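Local coordinates for valine-pyruvate aminotransferase (Salmonella typhimurium, PDB 3G7Q), which catalyses the pyridoxal-phosphate-dependent transfer of an amino group between L-valine and pyruvate, yielding 3-methyl-2-oxobutanoate and L-alanine, and serves alanine biosynthesis, at the interface of chains A and B. Residues are numbered along the deposited sequence; one frame, centred on the assembly and turned at random. Chains: chain A/B, Valine-pyruvate aminotransferase.

Contact 1: the interface of chains A and B. Residues chain A 52, 55-56, 59, 64, 68; chain B 52, 55-56, 59, 64, 68.
An antiparallel pair of helices, residues 45-61 of each subunit, meets across the two-fold axis of the deposited dimer, the kind of assembly typical of this aminotransferase family, flanked by the short helices 63-69. A:Val59 is the buried centre, with 93 Å² hidden by the partner. Its CG2, anti to the carbonyl carbon, points tip to tip at the same methyl of B:Val59 on the axis; that methyl pair is modelled too close for its spacing to carry meaning. The other methyl, CG1, lies anti to the backbone N (chi1 174°) and crosses obliquely over the partner helix, where A:Val59 CG1 packs 3.7 Å from B:Thr56 CA and 3.4 Å from B:Thr56 OG1. B:Thr56 OG1 donates to B:Gln52 O at 2.8 Å, so the hydroxyl that meets the methyl is already tied to a carbonyl of its own helix. The polar closure is provided by Gln52. The A:Gln52 side chain leaves with CG anti to the backbone N, bends at chi2 (61°) and slides alongside B:Val59 in the opposite direction. A:Gln52 NE2 then donates to B:Val59 O at 2.9 Å, nearly straight at the hydrogen (174°); the acceptor lies close to the amide plane, whereas the donor stands well above the carbonyl plane. Water 1 joins the same two residues, 2.7 Å from A:Gln52 OE1 and 2.8 Å from B:Val59 O. Both ends of the amide are thereby engaged, which should fix its rotation, and the carbonyl oxygen is gripped by amide and water together. Beyond the helix pair the leucines cross obliquely, with A:Leu55 CD2 touching B:Leu68 CD1 at 3.6 Å.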
# COMPACT_ATOMS: atom_id res chain seq x y z
N GLN A 52 17.68 -14.92 -8.06
CA GLN A 52 18.92 -14.22 -8.39
C GLN A 52 19.16 -14.23 -9.90
O GLN A 52 19.54 -13.20 -10.50
CB GLN A 52 20.11 -14.80 -7.63
CG GLN A 52 21.44 -14.17 -7.97
CD GLN A 52 21.51 -12.67 -7.66
OE1 GLN A 52 20.90 -12.19 -6.70
NE2 GLN A 52 22.29 -11.96 -8.43
N LEU A 55 16.42 -12.02 -11.64
CA LEU A 55 16.71 -10.59 -11.46
C LEU A 55 17.88 -10.16 -12.33
O LEU A 55 17.87 -9.08 -12.92
CB LEU A 55 16.98 -10.30 -9.99
CG LEU A 55 15.72 -10.34 -9.11
CD1 LEU A 55 16.12 -10.38 -7.63
CD2 LEU A 55 14.78 -9.12 -9.40
N THR A 56 18.90 -11.02 -12.43
CA THR A 56 20.04 -10.73 -13.28
C THR A 56 19.59 -10.55 -14.72
O THR A 56 19.98 -9.57 -15.38
CB THR A 56 21.13 -11.81 -13.14
OG1 THR A 56 21.65 -11.79 -11.80
CG2 THR A 56 22.27 -11.58 -14.15
N VAL A 59 17.40 -7.22 -15.05
CA VAL A 59 18.17 -5.99 -15.00
C VAL A 59 18.92 -5.82 -16.32
O VAL A 59 18.91 -4.73 -16.91
CB VAL A 59 19.14 -5.95 -13.83
CG1 VAL A 59 20.02 -4.71 -13.93
CG2 VAL A 59 18.38 -5.95 -12.52
N ALA A 64 13.89 -4.54 -15.32
CA ALA A 64 13.86 -4.10 -13.94
C ALA A 64 13.70 -2.59 -13.90
O ALA A 64 12.87 -2.05 -13.15
CB ALA A 64 15.11 -4.53 -13.19
N LEU A 68 10.52 -0.10 -12.38
CA LEU A 68 10.67 0.92 -11.35
C LEU A 68 10.49 2.33 -11.86
O LEU A 68 10.01 3.20 -11.14
CB LEU A 68 12.04 0.75 -10.68
CG LEU A 68 12.23 -0.55 -9.90
CD1 LEU A 68 13.70 -0.88 -9.70
CD2 LEU A 68 11.50 -0.49 -8.57
N GLN B 52 19.86 2.44 -14.13
CA GLN B 52 20.27 1.19 -14.77
C GLN B 52 21.59 0.69 -14.19
O GLN B 52 21.74 -0.52 -13.90
CB GLN B 52 20.35 1.36 -16.29
CG GLN B 52 20.83 0.12 -17.02
CD GLN B 52 19.93 -1.10 -16.83
OE1 GLN B 52 18.71 -0.97 -16.72
NE2 GLN B 52 20.52 -2.27 -16.88
N LEU B 55 20.97 -0.41 -10.46
CA LEU B 55 20.29 -1.71 -10.41
C LEU B 55 21.23 -2.83 -10.79
O LEU B 55 21.21 -3.91 -10.18
CB LEU B 55 19.06 -1.68 -11.32
CG LEU B 55 17.90 -0.84 -10.77
CD1 LEU B 55 16.87 -0.58 -11.87
CD2 LEU B 55 17.23 -1.52 -9.52
N THR B 56 22.07 -2.59 -11.79
CA THR B 56 23.05 -3.59 -12.20
C THR B 56 23.97 -3.92 -11.03
O THR B 56 24.21 -5.11 -10.74
CB THR B 56 23.84 -3.14 -13.44
OG1 THR B 56 22.93 -3.02 -14.56
CG2 THR B 56 24.97 -4.12 -13.77
N VAL B 59 21.91 -5.84 -8.20
CA VAL B 59 21.60 -7.23 -8.51
C VAL B 59 22.87 -8.07 -8.38
O VAL B 59 22.84 -9.15 -7.78
CB VAL B 59 20.99 -7.39 -9.90
CG1 VAL B 59 20.84 -8.87 -10.22
CG2 VAL B 59 19.64 -6.69 -9.96
N ALA B 64 19.61 -6.59 -4.48
CA ALA B 64 18.28 -6.58 -5.06
C ALA B 64 17.50 -7.78 -4.55
O ALA B 64 16.35 -7.66 -4.12
CB ALA B 64 18.33 -6.58 -6.58
N LEU B 68 13.97 -8.04 -2.09
CA LEU B 68 12.72 -8.69 -2.47
C LEU B 68 12.43 -9.95 -1.69
O LEU B 68 11.26 -10.27 -1.44
CB LEU B 68 12.76 -8.99 -3.98
CG LEU B 68 12.79 -7.77 -4.89
CD1 LEU B 68 13.32 -8.10 -6.28
CD2 LEU B 68 11.42 -7.13 -4.98
O HOH W 1 20.56 -9.60 -6.24
O HOH W 2 17.03 -2.89 -15.98

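Contact 2: the interface of chains A and B. Residues chain A 105, 109, 278-282; chain B 105, 108-109, 257, 279-281.
The loop joining strand 101-104 to helix 107-118, a segment that in this family lies by the cofactor phosphate, meets the partner's loop after helix 265-278. The tight part is on the two-fold axis. The two Asn105 side chains, each with CG anti to the backbone N (chi1 -159°), reach tip to tip with their amide planes 59° apart. A:Asn105 ND2 stands 2.7 Å from B:Asn105 ND2, yet the N-H bonds point away and no hydrogen bond forms. As modelled, A:Asn105 OD1 also faces B:Ala281 O at 3.1 Å, a clash of two acceptors, and B:Ser279 O at 3.3 Å. Turning both amides over would bring two oxygens together, whereas turning one would give a pair able to bond at the cost of exact symmetry, so the modelled orientation is doubtful. Beside this knot, B:Gln108 CB packs 3.4 Å from A:Ser279 CB.

The looser side is bridged by water. Water 4 lies 3.0 Å from B:Ser109 N and 3.1 Å from B:Ser109 OG, which sits between the backbone N and the carbonyl carbon (chi1 57°). It links both to A:Ser279 O at 2.9 Å, and water 3 does the same with the chains exchanged. The guanidinium of B:Arg257, by family the phosphate-binding arginine a few residues after the cofactor lysine, turns one face to A:Pro282 O, with NH2 3.5 Å from that oxygen; the partner loop thus packs on a cofactor-binding residue. In the fold, Asn105 just past strand 101-104, the start of helix 107-118 and B:Arg257 just before strand 259-262 face the other subunit's loop between helices 265-278 and 285-295.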
# COMPACT_ATOMS: atom_id res chain seq x y z
N ASN A 105 -1.52 -3.91 -2.62
CA ASN A 105 -0.25 -3.93 -1.92
C ASN A 105 -0.00 -5.22 -1.15
O ASN A 105 1.10 -5.45 -0.65
CB ASN A 105 -0.24 -2.76 -0.91
CG ASN A 105 1.16 -2.35 -0.49
OD1 ASN A 105 1.46 -2.25 0.70
ND2 ASN A 105 2.01 -2.11 -1.47
N SER A 109 -4.23 -5.33 2.74
CA SER A 109 -4.91 -4.20 2.12
C SER A 109 -6.13 -4.70 1.32
O SER A 109 -7.15 -4.02 1.22
CB SER A 109 -3.96 -3.43 1.20
OG SER A 109 -3.42 -4.30 0.22
N ILE A 278 -7.25 5.48 -1.53
CA ILE A 278 -6.32 5.13 -0.45
C ILE A 278 -4.91 4.82 -1.01
O ILE A 278 -3.91 4.93 -0.30
CB ILE A 278 -6.83 3.96 0.41
N SER A 279 -4.86 4.42 -2.29
CA SER A 279 -3.61 4.20 -3.02
C SER A 279 -2.71 3.16 -2.40
O SER A 279 -1.60 3.46 -1.96
CB SER A 279 -2.84 5.53 -3.19
N LEU A 280 -3.21 1.93 -2.36
CA LEU A 280 -2.45 0.81 -1.90
C LEU A 280 -2.29 -0.17 -3.08
O LEU A 280 -2.62 -1.36 -2.95
CB LEU A 280 -3.12 0.18 -0.68
N ALA A 281 -1.83 0.36 -4.22
CA ALA A 281 -1.55 -0.42 -5.44
C ALA A 281 -0.17 -1.04 -5.28
O ALA A 281 0.62 -0.57 -4.44
CB ALA A 281 -1.57 0.48 -6.66
N PRO A 282 0.14 -2.09 -6.06
CA PRO A 282 1.45 -2.68 -5.86
C PRO A 282 2.57 -1.89 -6.55
O PRO A 282 2.31 -1.20 -7.51
CB PRO A 282 1.31 -4.04 -6.53
CG PRO A 282 0.41 -3.80 -7.64
CD PRO A 282 -0.60 -2.79 -7.12
N ASN B 105 3.34 3.31 1.55
CA ASN B 105 3.25 2.93 0.14
C ASN B 105 3.31 4.12 -0.80
O ASN B 105 3.41 3.95 -2.02
CB ASN B 105 1.90 2.20 -0.08
CG ASN B 105 1.89 1.33 -1.31
OD1 ASN B 105 1.00 1.44 -2.15
ND2 ASN B 105 2.89 0.48 -1.43
N GLN B 108 -0.23 9.28 -1.04
CA GLN B 108 -1.66 9.17 -0.87
C GLN B 108 -2.06 8.30 0.33
O GLN B 108 -3.01 8.64 1.04
CB GLN B 108 -2.27 8.68 -2.17
CG GLN B 108 -3.76 8.86 -2.24
CD GLN B 108 -4.30 8.98 -3.67
OE1 GLN B 108 -3.54 8.96 -4.65
NE2 GLN B 108 -5.61 9.13 -3.79
N SER B 109 -1.35 7.19 0.56
CA SER B 109 -1.62 6.37 1.74
C SER B 109 -1.20 7.13 3.01
O SER B 109 -1.80 7.00 4.07
CB SER B 109 -0.88 5.04 1.66
OG SER B 109 0.52 5.27 1.49
N ARG B 257 7.38 2.19 -4.36
CA ARG B 257 6.25 2.67 -3.58
C ARG B 257 6.82 3.00 -2.25
O ARG B 257 6.78 2.16 -1.35
CB ARG B 257 5.19 1.57 -3.48
CG ARG B 257 4.35 1.39 -4.72
CD ARG B 257 3.47 2.61 -4.97
NE ARG B 257 2.50 2.37 -6.04
CZ ARG B 257 2.77 2.39 -7.34
NH1 ARG B 257 4.01 2.60 -7.77
NH2 ARG B 257 1.80 2.16 -8.22
N SER B 279 -1.96 -2.15 6.32
CA SER B 279 -0.80 -2.73 5.62
C SER B 279 -0.49 -2.09 4.29
O SER B 279 -0.57 -2.74 3.25
CB SER B 279 -0.98 -4.26 5.45
N LEU B 280 -0.15 -0.81 4.35
CA LEU B 280 0.26 -0.09 3.19
C LEU B 280 1.72 0.36 3.42
O LEU B 280 2.05 1.55 3.29
CB LEU B 280 -0.69 1.09 2.93
N ALA B 281 2.58 -0.61 3.78
CA ALA B 281 4.02 -0.40 3.98
C ALA B 281 4.68 -0.46 2.61
O ALA B 281 4.08 -0.99 1.66
CB ALA B 281 4.60 -1.48 4.88
O HOH W 3 -1.29 -5.38 2.25
O HOH W 4 0.15 5.76 -1.58

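Contact 1 and contact 2 have C-alpha centres about 22 Å apart and share no residue, yet both straddle the same two-fold axis, marked by a like-with-like pair at each. Contact 1 joins helices near the N-terminal part of the chain through apolar packing and near-straight hydrogen bonds from side-chain amides to backbone carbonyls. Contact 2 joins loops without a clear direct hydrogen bond across, its serine links running through water. Two separated points on one axis may help resist rocking of the subunits. Because contact 2 involves cofactor-binding elements, dimerisation may help hold both active sites in shape.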